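Local coordinates for regulatory protein SWI6 (PDB 1SW6) that acts as the shared subunit of the yeast SBF and MBF complexes in cell-cycle-dependent transcription, this chain being its ankyrin-repeat domain, at residues G181-L186 and L225-G230; C167-V172 and L205-I210; H136-T139 and E145-K148; S41-M46 and D260-N265; A65-L70 and N132-W137. All blocks are in the same frame, centred on the assembly; numbering follows the deposited sequence.

Contact 1: residues G181-L186 and L225-G230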
# COMPACT_ATOMS: atom_id res chain seq x y z
N GLY A 181 -16.96 -7.02 -6.87
CA GLY A 181 -18.37 -6.68 -6.98
C GLY A 181 -19.03 -6.37 -5.65
O GLY A 181 -20.21 -6.67 -5.46
N THR A 182 -18.29 -5.77 -4.73
CA THR A 182 -18.83 -5.43 -3.42
C THR A 182 -19.16 -3.96 -3.25
O THR A 182 -19.75 -3.56 -2.25
CB THR A 182 -17.85 -5.80 -2.27
OG1 THR A 182 -16.54 -5.32 -2.60
CG2 THR A 182 -17.80 -7.32 -2.07
N PHE A 183 -18.79 -3.14 -4.23
CA PHE A 183 -19.01 -1.69 -4.12
C PHE A 183 -20.43 -1.23 -3.80
O PHE A 183 -20.62 -0.43 -2.88
CB PHE A 183 -18.53 -0.97 -5.38
CG PHE A 183 -18.42 0.52 -5.21
CD1 PHE A 183 -17.55 1.06 -4.26
CD2 PHE A 183 -19.16 1.38 -6.00
CE1 PHE A 183 -17.43 2.44 -4.10
CE2 PHE A 183 -19.05 2.77 -5.84
CZ PHE A 183 -18.18 3.30 -4.89
N GLU A 184 -21.42 -1.71 -4.54
CA GLU A 184 -22.78 -1.27 -4.29
C GLU A 184 -23.25 -1.63 -2.89
O GLU A 184 -23.90 -0.82 -2.22
CB GLU A 184 -23.75 -1.82 -5.34
CG GLU A 184 -25.19 -1.31 -5.16
CD GLU A 184 -26.00 -1.33 -6.45
OE1 GLU A 184 -25.60 -2.03 -7.41
OE2 GLU A 184 -27.04 -0.65 -6.51
N ALA A 185 -22.91 -2.84 -2.43
CA ALA A 185 -23.29 -3.26 -1.09
C ALA A 185 -22.52 -2.43 -0.06
O ALA A 185 -23.03 -2.11 1.01
CB ALA A 185 -22.99 -4.75 -0.88
N LEU A 186 -21.28 -2.07 -0.40
CA LEU A 186 -20.45 -1.26 0.50
C LEU A 186 -21.07 0.12 0.80
O LEU A 186 -20.94 0.66 1.90
CB LEU A 186 -19.06 -1.05 -0.11
CG LEU A 186 -18.03 -0.33 0.75
CD1 LEU A 186 -17.64 -1.20 1.95
CD2 LEU A 186 -16.79 -0.03 -0.09
N LEU A 225 -18.39 5.05 -10.60
CA LEU A 225 -19.21 6.21 -10.92
C LEU A 225 -20.67 5.83 -11.18
O LEU A 225 -21.57 6.42 -10.59
CB LEU A 225 -18.66 6.94 -12.14
CG LEU A 225 -19.53 8.08 -12.69
CD1 LEU A 225 -19.82 9.09 -11.58
CD2 LEU A 225 -18.81 8.77 -13.84
N ASP A 226 -20.89 4.84 -12.04
CA ASP A 226 -22.26 4.43 -12.36
C ASP A 226 -22.98 3.79 -11.17
O ASP A 226 -24.14 4.06 -10.94
CB ASP A 226 -22.29 3.48 -13.56
CG ASP A 226 -21.87 4.16 -14.85
OD1 ASP A 226 -22.02 5.40 -14.97
OD2 ASP A 226 -21.38 3.46 -15.76
N ILE A 227 -22.28 2.95 -10.42
CA ILE A 227 -22.88 2.32 -9.24
C ILE A 227 -23.29 3.39 -8.23
O ILE A 227 -24.35 3.30 -7.62
CB ILE A 227 -21.91 1.34 -8.53
CG1 ILE A 227 -21.76 0.05 -9.35
CG2 ILE A 227 -22.42 1.00 -7.14
CD1 ILE A 227 -23.07 -0.67 -9.58
N LEU A 228 -22.44 4.40 -8.04
CA LEU A 228 -22.75 5.47 -7.10
C LEU A 228 -24.02 6.23 -7.50
O LEU A 228 -24.89 6.48 -6.66
CB LEU A 228 -21.56 6.45 -7.01
CG LEU A 228 -21.76 7.70 -6.14
CD1 LEU A 228 -22.34 7.31 -4.80
CD2 LEU A 228 -20.43 8.41 -5.95
N MET A 229 -24.12 6.60 -8.78
CA MET A 229 -25.31 7.33 -9.25
C MET A 229 -26.56 6.45 -9.12
O MET A 229 -27.59 6.90 -8.63
CB MET A 229 -25.11 7.79 -10.69
CG MET A 229 -24.02 8.85 -10.87
SD MET A 229 -24.31 10.35 -9.87
CE MET A 229 -25.75 11.01 -10.73
N GLY A 230 -26.47 5.20 -9.56
CA GLY A 230 -27.61 4.31 -9.44
C GLY A 230 -28.04 4.12 -7.99
O GLY A 230 -29.23 4.11 -7.67
O HOH W 1 -26.27 1.26 -8.47
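With chi1 at -166°, Phe183 swings its ring to the side opposite its own backbone N, and chi1 of -74° turns the CG2 branch of Ile227 the same way, leaving CG1 beside the nitrogen; ring and branch thus meet in the gap between two neighbouring ankyrin repeats. Helix 183-190 belongs to ANK 2 and helix 218-234 to ANK 3, and the contact joins them near Glu184 and Ile227, whose CA atoms are 6.1 Å apart.

The CG2 methyl of Ile227 is the hub. It lies 3.5 Å from Phe183 CD2, approaching the ring obliquely, and 3.6 Å from Glu184 CB. The side chains of Phe183 and Ile227 lie alongside each other, pointing opposite ways, and Ile227 CB comes up in the ring plane at the edge, 3.7 Å from Phe183 CD2. The ring is buried: Ala171 and Val172 of helix 167-173 also touch it, and Tyr224 meets it with the two ring planes inclined at about 50°.

Glu184 leaves its helix as an extended chain, roughly perpendicular to Ile227. Its CB and, more loosely, CG rest against Ile227 CG2, and Glu184 OE1 sits 3.6 Å from Ile227 CD1. The seam is therefore oily where Phe183 lies and polar on the partly exposed side, at Glu184. There OE2 forms a salt bridge with Lys234, further along helix 218-234. No hydrogen bond links 181-186 directly with 225-230, but a water supplements the salt bridge, donating to Ile227 O at 2.9 Å and, more weakly, to Glu184 OE2 at 2.8 Å.

Contact 2: residues C167-V172 and L205-I210; sequences CLVKAV and LHHIII
His207 reaches from helix 204-212 of ANK 3 toward helix 167-173 of ANK 2, the side-by-side helix stacking by which consecutive ankyrin repeats build their concave row. The two short segments run nearly parallel, 24° apart, with their axes 9.1 Å from each other at closest approach.

Along the His207 side chain, CB comes first and rests 3.9 Å from Val172 CG2. A chi1 of -71° then sets the imidazole beside its own backbone N, which turns one face to Val169. His207 CG and CD2 each lie 3.6 Å from Val169 CG1, and His207 CD2 also has Val169 CG2 at 3.9 Å. The CG1 methyl stands over the middle of the ring, only 9° off its normal, which makes a well-centred CH-pi contact. At the far end of the ring NE2 is hydrogen-bonded to Asp198 OD1; this polar tether and the methyl on the face together probably restrain the ring's rotation.

One residue on from His207, at Ile208, the contact becomes purely aliphatic. Val172 crosses Ile208 where the backbones come closest, CA to CA 5.5 Å. All four touching residues are buried. The hydroxyl of Thr211, one turn on from His207, hydrogen-bonds with both Val172 O and His207 O and so also links the two helices through their backbones. In the aliphatic layer the closest atoms are Val172 CG1 and Ile208 CG1, 3.7 Å apart.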
# COMPACT_ATOMS: atom_id res chain seq x y z
N CYS A 167 -12.31 6.23 4.41
CA CYS A 167 -12.20 4.82 4.06
C CYS A 167 -12.90 4.53 2.74
O CYS A 167 -12.45 3.69 1.98
CB CYS A 167 -12.76 3.92 5.17
SG CYS A 167 -14.47 4.24 5.65
N LEU A 168 -13.99 5.23 2.46
CA LEU A 168 -14.70 5.02 1.20
C LEU A 168 -13.80 5.46 0.04
O LEU A 168 -13.85 4.89 -1.04
CB LEU A 168 -16.02 5.78 1.18
CG LEU A 168 -16.79 5.64 -0.13
CD1 LEU A 168 -17.24 4.20 -0.30
CD2 LEU A 168 -18.00 6.59 -0.15
N VAL A 169 -12.98 6.48 0.27
CA VAL A 169 -12.05 6.96 -0.75
C VAL A 169 -11.09 5.82 -1.15
O VAL A 169 -10.67 5.72 -2.30
CB VAL A 169 -11.25 8.21 -0.24
CG1 VAL A 169 -10.08 8.54 -1.19
CG2 VAL A 169 -12.20 9.41 -0.16
N LYS A 170 -10.75 4.96 -0.20
CA LYS A 170 -9.86 3.83 -0.48
C LYS A 170 -10.54 2.85 -1.42
O LYS A 170 -9.89 2.24 -2.27
CB LYS A 170 -9.48 3.11 0.83
CG LYS A 170 -8.71 4.01 1.78
CD LYS A 170 -7.54 4.67 1.04
CE LYS A 170 -7.02 5.88 1.78
NZ LYS A 170 -5.96 6.55 1.00
N ALA A 171 -11.86 2.73 -1.29
CA ALA A 171 -12.62 1.85 -2.15
C ALA A 171 -12.49 2.28 -3.60
O ALA A 171 -12.44 1.44 -4.50
CB ALA A 171 -14.10 1.85 -1.75
N VAL A 172 -12.45 3.58 -3.85
CA VAL A 172 -12.36 4.01 -5.24
C VAL A 172 -10.96 4.25 -5.77
O VAL A 172 -10.78 4.57 -6.94
CB VAL A 172 -13.24 5.26 -5.51
CG1 VAL A 172 -14.71 4.92 -5.22
CG2 VAL A 172 -12.78 6.43 -4.65
N LEU A 205 -15.98 11.81 -5.91
CA LEU A 205 -15.99 11.86 -7.37
C LEU A 205 -14.64 12.27 -7.92
O LEU A 205 -14.23 11.80 -8.97
CB LEU A 205 -17.05 12.82 -7.91
CG LEU A 205 -18.50 12.39 -7.79
CD1 LEU A 205 -19.40 13.38 -8.56
CD2 LEU A 205 -18.65 10.98 -8.36
N HIS A 206 -13.95 13.16 -7.22
CA HIS A 206 -12.64 13.59 -7.71
C HIS A 206 -11.71 12.39 -7.72
O HIS A 206 -10.96 12.19 -8.67
CB HIS A 206 -12.03 14.67 -6.81
CG HIS A 206 -12.56 16.05 -7.07
ND1 HIS A 206 -13.46 16.67 -6.24
CD2 HIS A 206 -12.29 16.93 -8.07
CE1 HIS A 206 -13.72 17.88 -6.70
NE2 HIS A 206 -13.03 18.06 -7.82
N HIS A 207 -11.78 11.59 -6.67
CA HIS A 207 -10.93 10.41 -6.56
C HIS A 207 -11.26 9.34 -7.58
O HIS A 207 -10.35 8.69 -8.10
CB HIS A 207 -11.00 9.84 -5.13
CG HIS A 207 -10.31 10.69 -4.11
ND1 HIS A 207 -8.93 10.82 -4.05
CD2 HIS A 207 -10.80 11.48 -3.12
CE1 HIS A 207 -8.61 11.65 -3.07
NE2 HIS A 207 -9.72 12.06 -2.49
N ILE A 208 -12.54 9.15 -7.89
CA ILE A 208 -12.94 8.15 -8.87
C ILE A 208 -12.27 8.52 -10.19
O ILE A 208 -11.61 7.69 -10.83
CB ILE A 208 -14.48 8.10 -9.07
CG1 ILE A 208 -15.16 7.56 -7.80
CG2 ILE A 208 -14.82 7.26 -10.29
CD1 ILE A 208 -16.64 7.37 -7.93
N ILE A 209 -12.44 9.77 -10.59
CA ILE A 209 -11.84 10.25 -11.81
C ILE A 209 -10.32 10.17 -11.78
O ILE A 209 -9.71 9.74 -12.75
CB ILE A 209 -12.29 11.70 -12.09
CG1 ILE A 209 -13.57 11.67 -12.94
CG2 ILE A 209 -11.20 12.47 -12.80
CD1 ILE A 209 -14.74 10.96 -12.30
N ILE A 210 -9.69 10.57 -10.67
CA ILE A 210 -8.24 10.48 -10.58
C ILE A 210 -7.80 9.05 -10.87
O ILE A 210 -6.80 8.80 -11.54
CB ILE A 210 -7.69 10.87 -9.19
CG1 ILE A 210 -7.90 12.35 -8.92
CG2 ILE A 210 -6.22 10.52 -9.10
CD1 ILE A 210 -7.18 13.25 -9.87

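Contact 3: residues H136-T139 and E145-K148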
# COMPACT_ATOMS: atom_id res chain seq x y z
N HIS A 136 -9.93 1.72 6.82
CA HIS A 136 -9.31 2.06 5.54
C HIS A 136 -8.68 0.82 4.90
O HIS A 136 -8.84 0.58 3.70
CB HIS A 136 -8.21 3.10 5.71
CG HIS A 136 -8.70 4.49 5.99
ND1 HIS A 136 -9.25 4.86 7.20
CD2 HIS A 136 -8.66 5.61 5.23
CE1 HIS A 136 -9.52 6.15 7.17
NE2 HIS A 136 -9.18 6.63 5.99
N TRP A 137 -7.94 0.07 5.71
CA TRP A 137 -7.26 -1.14 5.24
C TRP A 137 -8.25 -2.16 4.70
O TRP A 137 -8.08 -2.68 3.59
CB TRP A 137 -6.47 -1.79 6.38
CG TRP A 137 -5.12 -1.20 6.62
CD1 TRP A 137 -4.65 0.02 6.22
CD2 TRP A 137 -4.06 -1.81 7.37
NE1 TRP A 137 -3.37 0.21 6.67
CE2 TRP A 137 -2.98 -0.89 7.38
CE3 TRP A 137 -3.92 -3.03 8.04
CZ2 TRP A 137 -1.78 -1.17 8.04
CZ3 TRP A 137 -2.71 -3.31 8.69
CH2 TRP A 137 -1.66 -2.38 8.68
N LEU A 138 -9.28 -2.44 5.50
CA LEU A 138 -10.29 -3.42 5.13
C LEU A 138 -11.16 -3.02 3.95
O LEU A 138 -11.62 -3.88 3.19
CB LEU A 138 -11.15 -3.75 6.36
CG LEU A 138 -10.36 -4.60 7.35
CD1 LEU A 138 -11.14 -4.85 8.62
CD2 LEU A 138 -10.03 -5.91 6.68
N THR A 139 -11.39 -1.72 3.79
CA THR A 139 -12.20 -1.23 2.67
C THR A 139 -11.37 -1.26 1.39
O THR A 139 -11.87 -1.60 0.31
CB THR A 139 -12.68 0.22 2.93
OG1 THR A 139 -13.66 0.22 3.99
CG2 THR A 139 -13.31 0.82 1.67
N GLU A 145 -17.47 -8.01 4.53
CA GLU A 145 -17.91 -8.60 5.79
C GLU A 145 -17.22 -8.00 7.00
O GLU A 145 -17.87 -7.64 7.98
CB GLU A 145 -17.69 -10.10 5.78
CG GLU A 145 -18.88 -10.85 6.35
CD GLU A 145 -20.14 -10.57 5.55
OE1 GLU A 145 -21.24 -10.89 6.06
OE2 GLU A 145 -20.03 -10.04 4.42
N LEU A 146 -15.90 -7.89 6.94
CA LEU A 146 -15.22 -7.31 8.08
C LEU A 146 -15.58 -5.83 8.26
O LEU A 146 -15.67 -5.34 9.39
CB LEU A 146 -13.72 -7.53 7.94
CG LEU A 146 -13.21 -8.67 8.83
CD1 LEU A 146 -14.21 -9.82 8.88
CD2 LEU A 146 -11.86 -9.13 8.31
N VAL A 147 -15.79 -5.11 7.16
CA VAL A 147 -16.16 -3.70 7.27
C VAL A 147 -17.48 -3.55 8.03
O VAL A 147 -17.61 -2.69 8.91
CB VAL A 147 -16.32 -3.03 5.88
CG1 VAL A 147 -17.07 -1.70 6.02
CG2 VAL A 147 -14.94 -2.77 5.28
N LYS A 148 -18.45 -4.40 7.71
CA LYS A 148 -19.75 -4.34 8.38
C LYS A 148 -19.62 -4.64 9.87
O LYS A 148 -20.23 -3.96 10.70
CB LYS A 148 -20.69 -5.32 7.70
CG LYS A 148 -21.08 -4.85 6.31
CD LYS A 148 -21.40 -6.00 5.37
CE LYS A 148 -22.59 -6.82 5.83
NZ LYS A 148 -22.99 -7.79 4.76
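Leu138 and Thr139 meet Leu146 and Val147 with no flat group between them; both rings of residues 136-139 serve other surfaces. His136 has its CB directed away from helix 144-152, and its ring is touched by the Lys170 side chain while NE2 bonds to Glu165 O. The Trp137 indole is packed by Leu67 and Leu71 of helix 57-71 and by Met214 of the second subunit.

What remains belongs to the antiparallel helical hairpin of the ankyrin repeat, here helices 134-140 and 144-152 of ANK 1. Leu138 supplies both of its branches: CD1 sits 3.8 Å from Leu146 CB, and CD2 meets Leu146 CD2 at 4.0 Å, the two leucines crossing at a slant. Nearer the backbone, Leu138 CB lies 4.1 Å from Val147 CG2.

This valine methyl also serves Thr139. A chi1 of 164° places CG2 beside the backbone N of Val147, and from there it reaches Thr139 OG1 at 3.5 Å and Thr139 N at 4.0 Å. Leu186 of helix 183-190 touches both Thr139 and Val147, so ANK 2 covers this end of the seam.

The threonine hydroxyl donates to Leu135 O, one turn back in its own helix. The methyl of Val147 thus packs against an oxygen whose hydrogen-bonding need is met within that helix, and the two segments meet by van der Waals contact, with no hydrogen bond between them.

Contact 4: residues S41-M46 and D260-N265; sequences SPLKIM and DSILEN
Leu43 is the tight point where the N-terminal stretch 41-46 packs against the short helix 261-265, an element within ANK 3 that follows a stretch without modelled coordinates. This is a loop-on-helix contact bringing together parts of the chain more than 200 residues apart. The leucine is buried and points at the helix. Its CD1 methyl lies 3.6 Å from Asn265 CB and 3.8 Å from Ile262 O, and Leu43 CB is itself 3.8 Å from Asn265 CB, so Asn265 CB sits against the CB, CG and CD1 of Leu43. The loop is also tethered through its backbone: Leu43 O accepts from Trp270 NE1, and Met46 pairs with Ile195 and Glu197 in a parallel two-stranded sheet.

The rest is looser. Ile262 adds a more distant contact, its CG2 being 4.5 Å from Leu43 CD1. Asn265 is partly exposed; with chi1 of -64° its amide stands beside its own backbone N, leaving CB to do the touching, while Asn265 OD1 stays 4.1 Å from Leu43 N. On the loop, Lys44 NZ makes a weak bond to Pro42 O.

At the start of the helix Asp260 divides its carboxylate. OD2 is hydrogen-bonded to Tyr191 OH, while OD1 forms an Asx motif: Leu263 N donates to Asp260 OD1 at 3.0 Å, meeting it from above the carboxylate plane, 69° out of it.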
# COMPACT_ATOMS: atom_id res chain seq x y z
N SER A 41 -28.06 20.31 10.53
CA SER A 41 -28.37 21.43 9.65
C SER A 41 -28.49 20.94 8.19
O SER A 41 -28.21 19.77 7.91
CB SER A 41 -27.28 22.49 9.80
OG SER A 41 -27.12 22.84 11.18
N PRO A 42 -28.90 21.83 7.26
CA PRO A 42 -29.01 21.37 5.87
C PRO A 42 -27.73 20.67 5.44
O PRO A 42 -26.63 21.22 5.58
CB PRO A 42 -29.25 22.67 5.10
CG PRO A 42 -28.58 23.70 5.95
CD PRO A 42 -29.00 23.29 7.33
N LEU A 43 -27.87 19.44 4.94
CA LEU A 43 -26.73 18.64 4.51
C LEU A 43 -25.76 19.39 3.61
O LEU A 43 -26.13 19.93 2.57
CB LEU A 43 -27.21 17.38 3.79
CG LEU A 43 -26.65 16.04 4.27
CD1 LEU A 43 -26.86 15.01 3.17
CD2 LEU A 43 -25.17 16.17 4.60
N LYS A 44 -24.50 19.40 4.01
CA LYS A 44 -23.45 20.08 3.25
C LYS A 44 -22.18 19.27 3.34
O LYS A 44 -22.01 18.46 4.25
CB LYS A 44 -23.22 21.48 3.83
CG LYS A 44 -23.08 21.50 5.35
CD LYS A 44 -22.95 22.93 5.87
CE LYS A 44 -23.07 23.00 7.40
NZ LYS A 44 -24.42 22.59 7.89
N ILE A 45 -21.28 19.47 2.38
CA ILE A 45 -20.02 18.75 2.37
C ILE A 45 -19.25 19.08 3.65
O ILE A 45 -19.28 20.20 4.14
CB ILE A 45 -19.17 19.10 1.12
CG1 ILE A 45 -19.76 18.39 -0.11
CG2 ILE A 45 -17.73 18.68 1.32
CD1 ILE A 45 -18.99 18.63 -1.40
N MET A 46 -18.57 18.07 4.19
CA MET A 46 -17.84 18.22 5.44
C MET A 46 -16.41 17.68 5.27
O MET A 46 -16.16 16.83 4.42
CB MET A 46 -18.60 17.42 6.51
CG MET A 46 -18.10 17.55 7.92
SD MET A 46 -19.20 16.64 9.04
CE MET A 46 -18.27 15.13 9.35
N ASP A 260 -32.09 8.67 9.60
CA ASP A 260 -30.76 9.25 9.36
C ASP A 260 -30.90 10.59 8.62
O ASP A 260 -31.42 10.63 7.51
CB ASP A 260 -29.90 8.29 8.53
CG ASP A 260 -28.41 8.67 8.53
OD1 ASP A 260 -28.08 9.86 8.32
OD2 ASP A 260 -27.57 7.78 8.72
N SER A 261 -30.44 11.67 9.24
CA SER A 261 -30.52 12.98 8.61
C SER A 261 -29.73 12.97 7.30
O SER A 261 -30.13 13.60 6.33
CB SER A 261 -29.96 14.07 9.52
OG SER A 261 -30.91 14.43 10.52
N ILE A 262 -28.61 12.25 7.29
CA ILE A 262 -27.78 12.16 6.09
C ILE A 262 -28.45 11.32 5.03
O ILE A 262 -28.69 11.77 3.91
CB ILE A 262 -26.38 11.54 6.38
CG1 ILE A 262 -25.52 12.53 7.16
CG2 ILE A 262 -25.70 11.15 5.07
CD1 ILE A 262 -24.09 12.07 7.37
N LEU A 263 -28.76 10.08 5.39
CA LEU A 263 -29.37 9.16 4.46
C LEU A 263 -30.60 9.79 3.81
O LEU A 263 -30.80 9.67 2.61
CB LEU A 263 -29.74 7.86 5.18
CG LEU A 263 -29.85 6.62 4.29
CD1 LEU A 263 -29.97 5.40 5.16
CD2 LEU A 263 -31.05 6.75 3.38
N GLU A 264 -31.40 10.50 4.60
CA GLU A 264 -32.60 11.13 4.08
C GLU A 264 -32.31 12.29 3.13
O GLU A 264 -32.89 12.36 2.05
CB GLU A 264 -33.48 11.63 5.24
CG GLU A 264 -34.62 10.68 5.66
CD GLU A 264 -34.18 9.23 5.82
OE1 GLU A 264 -34.01 8.54 4.78
OE2 GLU A 264 -34.00 8.77 6.97
N ASN A 265 -31.40 13.17 3.51
CA ASN A 265 -31.06 14.33 2.68
C ASN A 265 -30.12 14.02 1.51
O ASN A 265 -29.86 14.88 0.67
CB ASN A 265 -30.46 15.45 3.53
CG ASN A 265 -31.44 16.01 4.55
OD1 ASN A 265 -31.18 17.05 5.17
ND2 ASN A 265 -32.56 15.33 4.73

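Contact 5: residues A65-L70 and N132-W137; sequences AFLQRL and NTPLHW
The TPLH tetrapeptide that opens the first helix of ANK 1, Thr133 to His136, is covered next to Pro134 by Leu67 of helix 57-71, a helix earlier in the chain than ANK 1 that packs against its side. Within 65-70 Leu67 makes the close contacts, wedged between Pro134 and Trp137. Its CD1 methyl meets the benzo part of the indole, 3.4 Å from Trp137 CE3 and 3.6 Å from Trp137 CZ3, coming in obliquely; Leu67 CD2 stays 4.0 Å from the same CE3. On the proline, Leu67 CD1 lies 4.1 Å from Pro134 CG. Trp137 chi1 of -83° puts CG beside the backbone N, which swings the ring out toward helix 57-71, where Leu71 also touches it, as does Met214 of the second subunit.

Hydrogen bonds hold the rings of Trp137 and His136. Trp137 NE1 donates to Asp128 OD1, an atom that Asn132 ND2 shares, the amide nitrogen lying in the indole plane at its edge. His136 ND1 and N-cap residue Thr133 OG1 are 2.9 Å apart in a hydrogen bond, with the hydroxyl in the imidazole plane at the ring edge, and His136 NE2 donates to Glu165 O of ANK 2.

Polar bonds to the indole NH thus probably help set the ring's orientation, while its oily half is offered to leucines of helix 57-71, so segments 65-70 and 132-137 adhere by apolar contact.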
# COMPACT_ATOMS: atom_id res chain seq x y z
N ALA A 65 -2.57 -5.93 16.79
CA ALA A 65 -2.61 -7.39 16.94
C ALA A 65 -3.91 -7.93 16.38
O ALA A 65 -3.92 -8.81 15.52
CB ALA A 65 -2.46 -7.78 18.42
N PHE A 66 -5.02 -7.39 16.88
CA PHE A 66 -6.35 -7.80 16.45
C PHE A 66 -6.47 -7.71 14.93
O PHE A 66 -7.05 -8.59 14.29
CB PHE A 66 -7.39 -6.90 17.10
CG PHE A 66 -8.81 -7.21 16.69
CD1 PHE A 66 -9.31 -8.50 16.79
CD2 PHE A 66 -9.66 -6.20 16.27
CE1 PHE A 66 -10.64 -8.79 16.48
CE2 PHE A 66 -10.99 -6.46 15.95
CZ PHE A 66 -11.48 -7.76 16.06
N LEU A 67 -5.91 -6.65 14.35
CA LEU A 67 -5.97 -6.42 12.92
C LEU A 67 -5.24 -7.50 12.11
O LEU A 67 -5.70 -7.87 11.02
CB LEU A 67 -5.38 -5.05 12.58
CG LEU A 67 -6.16 -4.19 11.57
CD1 LEU A 67 -5.30 -2.99 11.18
CD2 LEU A 67 -6.52 -5.01 10.34
N GLN A 68 -4.12 -7.98 12.62
CA GLN A 68 -3.35 -9.00 11.92
C GLN A 68 -4.06 -10.36 12.00
O GLN A 68 -3.94 -11.18 11.09
CB GLN A 68 -1.94 -9.11 12.51
CG GLN A 68 -0.87 -9.51 11.49
CD GLN A 68 -0.69 -8.46 10.39
OE1 GLN A 68 0.06 -8.68 9.43
NE2 GLN A 68 -1.37 -7.32 10.53
N ARG A 69 -4.78 -10.58 13.09
CA ARG A 69 -5.52 -11.83 13.28
C ARG A 69 -6.69 -11.89 12.30
O ARG A 69 -7.14 -12.97 11.94
CB ARG A 69 -6.04 -11.94 14.71
CG ARG A 69 -4.94 -11.93 15.77
CD ARG A 69 -3.97 -13.08 15.56
NE ARG A 69 -4.46 -14.35 16.08
CZ ARG A 69 -4.34 -14.73 17.35
NH1 ARG A 69 -3.73 -13.93 18.23
NH2 ARG A 69 -4.81 -15.90 17.75
N LEU A 70 -7.19 -10.73 11.89
CA LEU A 70 -8.29 -10.68 10.94
C LEU A 70 -7.76 -10.97 9.55
O LEU A 70 -8.32 -11.78 8.81
CB LEU A 70 -8.97 -9.31 10.96
CG LEU A 70 -9.78 -8.91 12.20
CD1 LEU A 70 -10.42 -7.55 11.97
CD2 LEU A 70 -10.85 -9.96 12.47
N ASN A 132 -3.95 5.42 8.34
CA ASN A 132 -5.01 4.48 8.00
C ASN A 132 -5.59 3.88 9.28
O ASN A 132 -4.84 3.52 10.19
CB ASN A 132 -4.49 3.32 7.13
CG ASN A 132 -4.26 3.72 5.68
OD1 ASN A 132 -5.17 4.23 5.02
ND2 ASN A 132 -3.06 3.46 5.18
N THR A 133 -6.91 3.81 9.35
CA THR A 133 -7.57 3.19 10.50
C THR A 133 -7.84 1.78 9.99
O THR A 133 -7.63 1.50 8.80
CB THR A 133 -8.94 3.86 10.82
OG1 THR A 133 -9.86 3.61 9.75
CG2 THR A 133 -8.78 5.35 11.01
N PRO A 134 -8.28 0.86 10.86
CA PRO A 134 -8.54 -0.49 10.34
C PRO A 134 -9.55 -0.45 9.19
O PRO A 134 -9.45 -1.21 8.22
CB PRO A 134 -9.07 -1.22 11.57
CG PRO A 134 -8.27 -0.61 12.67
CD PRO A 134 -8.33 0.87 12.33
N LEU A 135 -10.52 0.45 9.30
CA LEU A 135 -11.55 0.58 8.27
C LEU A 135 -10.98 0.90 6.88
O LEU A 135 -11.48 0.39 5.88
CB LEU A 135 -12.58 1.64 8.69
CG LEU A 135 -14.04 1.34 8.35
CD1 LEU A 135 -14.45 -0.02 8.89
CD2 LEU A 135 -14.92 2.43 8.95
N HIS A 136 -9.93 1.72 6.82
CA HIS A 136 -9.31 2.06 5.54
C HIS A 136 -8.68 0.82 4.90
O HIS A 136 -8.84 0.58 3.70
CB HIS A 136 -8.21 3.10 5.71
CG HIS A 136 -8.70 4.49 5.99
ND1 HIS A 136 -9.25 4.86 7.20
CD2 HIS A 136 -8.66 5.61 5.23
CE1 HIS A 136 -9.52 6.15 7.17
NE2 HIS A 136 -9.18 6.63 5.99
N TRP A 137 -7.94 0.07 5.71
CA TRP A 137 -7.26 -1.14 5.24
C TRP A 137 -8.25 -2.16 4.70
O TRP A 137 -8.08 -2.68 3.59
CB TRP A 137 -6.47 -1.79 6.38
CG TRP A 137 -5.12 -1.20 6.62
CD1 TRP A 137 -4.65 0.02 6.22
CD2 TRP A 137 -4.06 -1.81 7.37
NE1 TRP A 137 -3.37 0.21 6.67
CE2 TRP A 137 -2.98 -0.89 7.38
CE3 TRP A 137 -3.92 -3.03 8.04
CZ2 TRP A 137 -1.78 -1.17 8.04
CZ3 TRP A 137 -2.71 -3.31 8.69
CH2 TRP A 137 -1.66 -2.38 8.68

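Overall arrangement
Contacts 1 and 2 join the same two repeats, ANK 2 and ANK 3, through different helix pairs, and touch through Phe183 and Val172. Contacts 2 to 5 are buried; contact 1, partly buried, gains a water bridge on its more open side. Contact 2 rests on a histidine face, whereas contacts 3, 4 and 5 are mainly apolar. Contact 3 acts inside ANK 1 and shares helix 134-140 with contact 5, which adds helix 57-71 beside it, their centres 8 Å apart. Thr139 carries the packing on into contacts 1 and 2. Contact 4, a loop-to-helix contact, stands apart, about 29 Å centre to centre from contact 5 and on the opposite side of the chain's centre.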